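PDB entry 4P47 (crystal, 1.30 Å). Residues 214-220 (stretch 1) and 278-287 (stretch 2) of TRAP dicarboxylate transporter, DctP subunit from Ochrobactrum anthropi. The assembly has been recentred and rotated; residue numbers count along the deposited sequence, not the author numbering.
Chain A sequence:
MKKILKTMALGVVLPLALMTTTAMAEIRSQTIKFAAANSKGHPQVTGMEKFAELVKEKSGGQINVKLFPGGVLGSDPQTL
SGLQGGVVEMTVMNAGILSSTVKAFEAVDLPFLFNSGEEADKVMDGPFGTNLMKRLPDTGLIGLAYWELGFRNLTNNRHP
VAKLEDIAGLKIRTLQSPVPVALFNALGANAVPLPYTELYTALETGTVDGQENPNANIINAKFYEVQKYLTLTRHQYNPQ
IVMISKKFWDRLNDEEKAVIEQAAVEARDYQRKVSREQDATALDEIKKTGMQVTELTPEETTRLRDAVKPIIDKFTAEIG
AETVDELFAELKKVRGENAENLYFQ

Stretch 1 214-220: PNANIIN
Stretch 2, residues 278-287: QDATALDEIK

How are the two backbones arranged? Residues 278-287 form one stretch of a longer helix, with phi/psi close to -63/-42 throughout and regular i to i+4 hydrogen bonds, such as Ile286 N to Ala282 O at 2.8 Å. The other stretch opens with Pro214 in an extended conformation (-63/161, C-gamma exo pucker), followed by Asn215 at -60/-35, and the chain is helical by 217-220. Ile218 N donates to Asn215 O (i to i+3) at 2.9 Å, and Asn220 N to Ala216 O (i to i+4) at 2.9 Å. The two helix axes approach to 9.5 Å, and their N-to-C directions differ by 54°, so the helices cross obliquely while running in broadly the same sense. The nearest CA atoms across the contact are those of Ile219 and Ile286, 7.0 Å apart, and the whole contact buries 337 Å².

What holds the polar end of the contact together? Asn215 points its CA-to-CB bond toward the long helix and adopts chi1 -68° (m) with chi2 -22°, which carries its amide out to Asp279. Asp279 starts sideways, but chi1 of -174° (t) and chi2 of 58° bring its carboxylate nearer. The result is a hydrogen bond from Asn215 ND2 to Asp279 OD1, 3.1 Å long with an N-H...O angle of 152°, pairing a neutral amide donor with a charged acceptor. Asn215 OD1 is hydrogen-bonded elsewhere in the structure, so both ends of the amide are used. One helical turn on from Asp279, Leu283 (chi1 -81°, m; chi2 166°, t) also starts sideways and bends its end inward, leaving Leu283 CG 3.7 Å from Asn215 ND2.

Which residue of the long helix has the most area covered by the shorter stretch? Ile286 does, with 69 Å². Its CA-to-CB bond points toward that stretch, and chi1 -70° (m) with chi2 167° (t) extends CD1 toward Asn215 and Ile218. Ile286 CD1 lies 3.9 Å from Asn215 O and 4.2 Å from Asn215 CB, and 4.0 Å from Ile218 CD1. Ile218 has almost the same conformation (chi1 -62°, m; chi2 166°, t), so the two extended isoleucines meet methyl to methyl, at van der Waals distance.

How does Ile219 meet the long helix with a rotamer different from the other two isoleucines? Its chi1 of -65° is again m, but chi2 is -64°, also m, folding the terminal methyl relative to the extended form. In this conformation Ile219 CD1 rests 3.9 Å from Ile286 CG1 and 3.9 Å from Glu285 CB, touching two consecutive residues of the long helix, while Ile219 CG1 comes within 4.3 Å of Ala282 O. In the small side chain of Ala282, also directed toward the other stretch, Ala282 CB stays 4.8 Å from Ile219 CG1. Glu285 (chi1 -67°, m; chi2 167°, t; chi3 -6°) contributes its aliphatic CB here, and its carboxylate forms no hydrogen bond to the shorter stretch.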

ATOM      1  N   PRO A 214      -1.824   8.794   0.307  1.00  6.15           N
ATOM      2  CA  PRO A 214      -0.473   8.973  -0.252  1.00  7.34           C
ATOM      3  C   PRO A 214      -0.228  10.366  -0.807  1.00  7.45           C
ATOM      4  O   PRO A 214      -1.155  11.136  -1.059  1.00  7.21           O
ATOM      5  CB  PRO A 214      -0.400   7.919  -1.362  1.00  9.33           C
ATOM      6  CG  PRO A 214      -1.462   6.906  -1.003  1.00  9.12           C
ATOM      7  CD  PRO A 214      -2.567   7.742  -0.405  1.00  7.04           C
ATOM      8  N   ASN A 215       1.041  10.713  -0.966  1.00  6.96           N
ATOM      9  CA  ASN A 215       1.415  12.008  -1.475  1.00  7.09           C
ATOM     10  C   ASN A 215       0.885  12.289  -2.881  1.00  7.41           C
ATOM     11  O   ASN A 215       0.546  13.432  -3.185  1.00  7.47           O
ATOM     12  CB  ASN A 215       2.940  12.136  -1.506  1.00  8.17           C
ATOM     13  CG  ASN A 215       3.561  12.176  -0.131  1.00  9.66           C
ATOM     14  OD1 ASN A 215       2.906  12.506   0.860  1.00  9.61           O
ATOM     15  ND2 ASN A 215       4.840  11.804  -0.065  1.00 11.35           N
ATOM     16  N   ALA A 216       0.809  11.265  -3.738  1.00  7.83           N
ATOM     17  CA  ALA A 216       0.457  11.482  -5.132  1.00  7.64           C
ATOM     18  C   ALA A 216      -0.891  12.148  -5.232  1.00  8.45           C
ATOM     19  O   ALA A 216      -1.106  12.975  -6.118  1.00  8.73           O
ATOM     20  CB  ALA A 216       0.449  10.174  -5.899  1.00 11.34           C
ATOM     21  N   ASN A 217      -1.795  11.812  -4.322  1.00  7.83           N
ATOM     22  CA  ASN A 217      -3.140  12.357  -4.358  1.00  6.79           C
ATOM     23  C   ASN A 217      -3.142  13.868  -4.203  1.00  7.91           C
ATOM     24  O   ASN A 217      -4.018  14.542  -4.735  1.00  7.87           O
ATOM     25  CB  ASN A 217      -3.984  11.742  -3.243  1.00  8.25           C
ATOM     26  CG  ASN A 217      -4.083  10.236  -3.342  1.00  9.27           C
ATOM     27  OD1 ASN A 217      -3.085   9.521  -3.265  1.00 10.74           O
ATOM     28  ND2 ASN A 217      -5.310   9.737  -3.476  1.00 10.96           N
ATOM     29  N   ILE A 218      -2.188  14.413  -3.453  1.00  7.76           N
ATOM     30  CA  ILE A 218      -2.136  15.850  -3.236  1.00  6.86           C
ATOM     31  C   ILE A 218      -1.989  16.576  -4.570  1.00  8.40           C
ATOM     32  O   ILE A 218      -2.629  17.604  -4.811  1.00  8.82           O
ATOM     33  CB  ILE A 218      -0.987  16.229  -2.272  1.00  6.78           C
ATOM     34  CG1 ILE A 218      -1.232  15.592  -0.906  1.00  7.22           C
ATOM     35  CG2 ILE A 218      -0.866  17.755  -2.145  1.00  9.55           C
ATOM     36  CD1 ILE A 218      -0.045  15.599   0.034  1.00  7.45           C
ATOM     37  N   ILE A 219      -1.137  16.041  -5.437  1.00  9.21           N
ATOM     38  CA  ILE A 219      -0.977  16.602  -6.769  1.00 10.86           C
ATOM     39  C   ILE A 219      -2.161  16.241  -7.672  1.00 11.70           C
ATOM     40  O   ILE A 219      -2.761  17.133  -8.288  1.00 12.45           O
ATOM     41  CB  ILE A 219       0.344  16.142  -7.386  1.00  9.98           C
ATOM     42  CG1 ILE A 219       1.540  16.702  -6.587  1.00 12.64           C
ATOM     43  CG2 ILE A 219       0.393  16.529  -8.865  1.00 13.42           C
ATOM     44  CD1 ILE A 219       1.692  18.202  -6.582  1.00 15.55           C
ATOM     45  N   ASN A 220      -2.521  14.964  -7.746  1.00 10.02           N
ATOM     46  CA  ASN A 220      -3.537  14.512  -8.694  1.00 11.37           C
ATOM     47  C   ASN A 220      -4.891  15.179  -8.475  1.00 13.50           C
ATOM     48  O   ASN A 220      -5.564  15.569  -9.437  1.00 14.81           O
ATOM     49  CB  ASN A 220      -3.679  12.986  -8.643  1.00 12.89           C
ATOM     50  CG  ASN A 220      -2.378  12.264  -8.968  1.00 21.77           C
ATOM     51  OD1 ASN A 220      -1.498  12.820  -9.623  1.00 23.13           O
ATOM     52  ND2 ASN A 220      -2.259  11.018  -8.520  1.00 24.40           N
ATOM     53  N   GLN A 278       9.173   8.709  -8.521  1.00  9.79           N
ATOM     54  CA  GLN A 278       7.996   9.543  -8.712  1.00  9.18           C
ATOM     55  C   GLN A 278       7.614  10.234  -7.404  1.00 10.94           C
ATOM     56  O   GLN A 278       7.177  11.387  -7.416  1.00 11.12           O
ATOM     57  CB  GLN A 278       6.802   8.736  -9.255  1.00 12.94           C
ATOM     58  CG  GLN A 278       6.931   8.342 -10.719  1.00 21.92           C
ATOM     59  CD  GLN A 278       5.597   8.047 -11.398  1.00 28.96           C
ATOM     60  OE1 GLN A 278       4.524   8.409 -10.904  1.00 31.27           O
ATOM     61  NE2 GLN A 278       5.664   7.380 -12.547  1.00 31.36           N
ATOM     62  N   ASP A 279       7.753   9.559  -6.273  1.00  9.64           N
ATOM     63  CA  ASP A 279       7.394  10.165  -4.997  1.00  9.15           C
ATOM     64  C   ASP A 279       8.333  11.311  -4.678  1.00  8.44           C
ATOM     65  O   ASP A 279       7.898  12.348  -4.151  1.00  8.75           O
ATOM     66  CB  ASP A 279       7.396   9.139  -3.864  1.00 10.06           C
ATOM     67  CG  ASP A 279       6.891   9.717  -2.549  1.00 12.44           C
ATOM     68  OD1 ASP A 279       5.747  10.214  -2.510  1.00 14.55           O
ATOM     69  OD2 ASP A 279       7.647   9.674  -1.556  1.00 15.63           O
ATOM     70  N   ALA A 280       9.618  11.157  -4.986  1.00  9.30           N
ATOM     71  CA  ALA A 280      10.568  12.236  -4.746  1.00  9.62           C
ATOM     72  C   ALA A 280      10.165  13.470  -5.554  1.00 10.60           C
ATOM     73  O   ALA A 280      10.197  14.601  -5.049  1.00 10.24           O
ATOM     74  CB  ALA A 280      11.957  11.813  -5.103  1.00 12.34           C
ATOM     75  N   THR A 281       9.776  13.269  -6.807  1.00  9.40           N
ATOM     76  CA  THR A 281       9.381  14.373  -7.667  1.00 10.71           C
ATOM     77  C   THR A 281       8.071  14.993  -7.189  1.00 10.89           C
ATOM     78  O   THR A 281       7.905  16.205  -7.199  1.00 11.11           O
ATOM     79  CB  THR A 281       9.257  13.888  -9.111  1.00 16.35           C
ATOM     80  OG1 THR A 281      10.541  13.432  -9.535  1.00 18.29           O
ATOM     81  CG2 THR A 281       8.798  15.005 -10.023  1.00 17.64           C
ATOM     82  N   ALA A 282       7.136  14.173  -6.749  1.00  9.35           N
ATOM     83  CA  ALA A 282       5.887  14.667  -6.194  1.00  8.76           C
ATOM     84  C   ALA A 282       6.128  15.579  -5.010  1.00  9.87           C
ATOM     85  O   ALA A 282       5.496  16.617  -4.869  1.00  9.07           O
ATOM     86  CB  ALA A 282       5.019  13.510  -5.761  1.00 10.54           C
ATOM     87  N   LEU A 283       7.012  15.149  -4.123  1.00  7.50           N
ATOM     88  CA  LEU A 283       7.347  15.973  -2.975  1.00  8.78           C
ATOM     89  C   LEU A 283       8.009  17.289  -3.397  1.00  9.56           C
ATOM     90  O   LEU A 283       7.713  18.345  -2.813  1.00  8.99           O
ATOM     91  CB  LEU A 283       8.207  15.199  -1.992  1.00 10.42           C
ATOM     92  CG  LEU A 283       7.413  14.281  -1.084  1.00 21.01           C
ATOM     93  CD1 LEU A 283       8.346  13.309  -0.396  1.00 21.04           C
ATOM     94  CD2 LEU A 283       6.622  15.114  -0.063  1.00 19.89           C
ATOM     95  N   ASP A 284       8.868  17.246  -4.413  1.00  9.10           N
ATOM     96  CA  ASP A 284       9.425  18.476  -4.971  1.00 10.89           C
ATOM     97  C   ASP A 284       8.301  19.414  -5.392  1.00 10.23           C
ATOM     98  O   ASP A 284       8.318  20.615  -5.069  1.00 10.43           O
ATOM     99  CB  ASP A 284      10.277  18.167  -6.211  1.00 13.90           C
ATOM    100  CG  ASP A 284      11.563  17.411  -5.901  1.00 17.95           C
ATOM    101  OD1 ASP A 284      12.095  17.554  -4.780  1.00 21.70           O
ATOM    102  OD2 ASP A 284      12.059  16.711  -6.818  1.00 21.15           O
ATOM    103  N   GLU A 285       7.331  18.869  -6.117  1.00  8.99           N
ATOM    104  CA  GLU A 285       6.209  19.637  -6.623  1.00  8.50           C
ATOM    105  C   GLU A 285       5.356  20.178  -5.494  1.00  8.80           C
ATOM    106  O   GLU A 285       4.972  21.342  -5.498  1.00  8.75           O
ATOM    107  CB  GLU A 285       5.398  18.789  -7.594  1.00 11.12           C
ATOM    108  CG  GLU A 285       6.209  18.498  -8.851  1.00 13.43           C
ATOM    109  CD  GLU A 285       5.622  17.422  -9.717  1.00 20.05           C
ATOM    110  OE1 GLU A 285       4.629  16.782  -9.317  1.00 21.02           O
ATOM    111  OE2 GLU A 285       6.169  17.218 -10.827  1.00 19.20           O
ATOM    112  N   ILE A 286       5.070  19.347  -4.505  1.00  8.25           N
ATOM    113  CA  ILE A 286       4.279  19.771  -3.356  1.00  7.37           C
ATOM    114  C   ILE A 286       4.925  20.980  -2.657  1.00  8.10           C
ATOM    115  O   ILE A 286       4.258  21.967  -2.324  1.00  8.63           O
ATOM    116  CB  ILE A 286       4.088  18.592  -2.390  1.00  6.68           C
ATOM    117  CG1 ILE A 286       3.137  17.575  -3.040  1.00  7.77           C
ATOM    118  CG2 ILE A 286       3.554  19.055  -1.056  1.00  7.80           C
ATOM    119  CD1 ILE A 286       3.096  16.205  -2.343  1.00  8.95           C
ATOM    120  N   LYS A 287       6.225  20.914  -2.435  1.00  7.90           N
ATOM    121  CA  LYS A 287       6.902  22.011  -1.773  1.00 10.20           C
ATOM    122  C   LYS A 287       6.809  23.290  -2.606  1.00 10.04           C
ATOM    123  O   LYS A 287       6.610  24.376  -2.057  1.00 10.34           O
ATOM    124  CB  LYS A 287       8.342  21.631  -1.472  1.00  9.04           C
ATOM    125  CG  LYS A 287       8.425  20.568  -0.368  1.00 10.50           C
ATOM    126  CD  LYS A 287       9.806  20.006  -0.187  1.00 12.90           C
ATOM    127  CE  LYS A 287       9.793  18.922   0.870  1.00 18.67           C
ATOM    128  NZ  LYS A 287      11.115  18.267   1.010  1.00 19.71           N
TER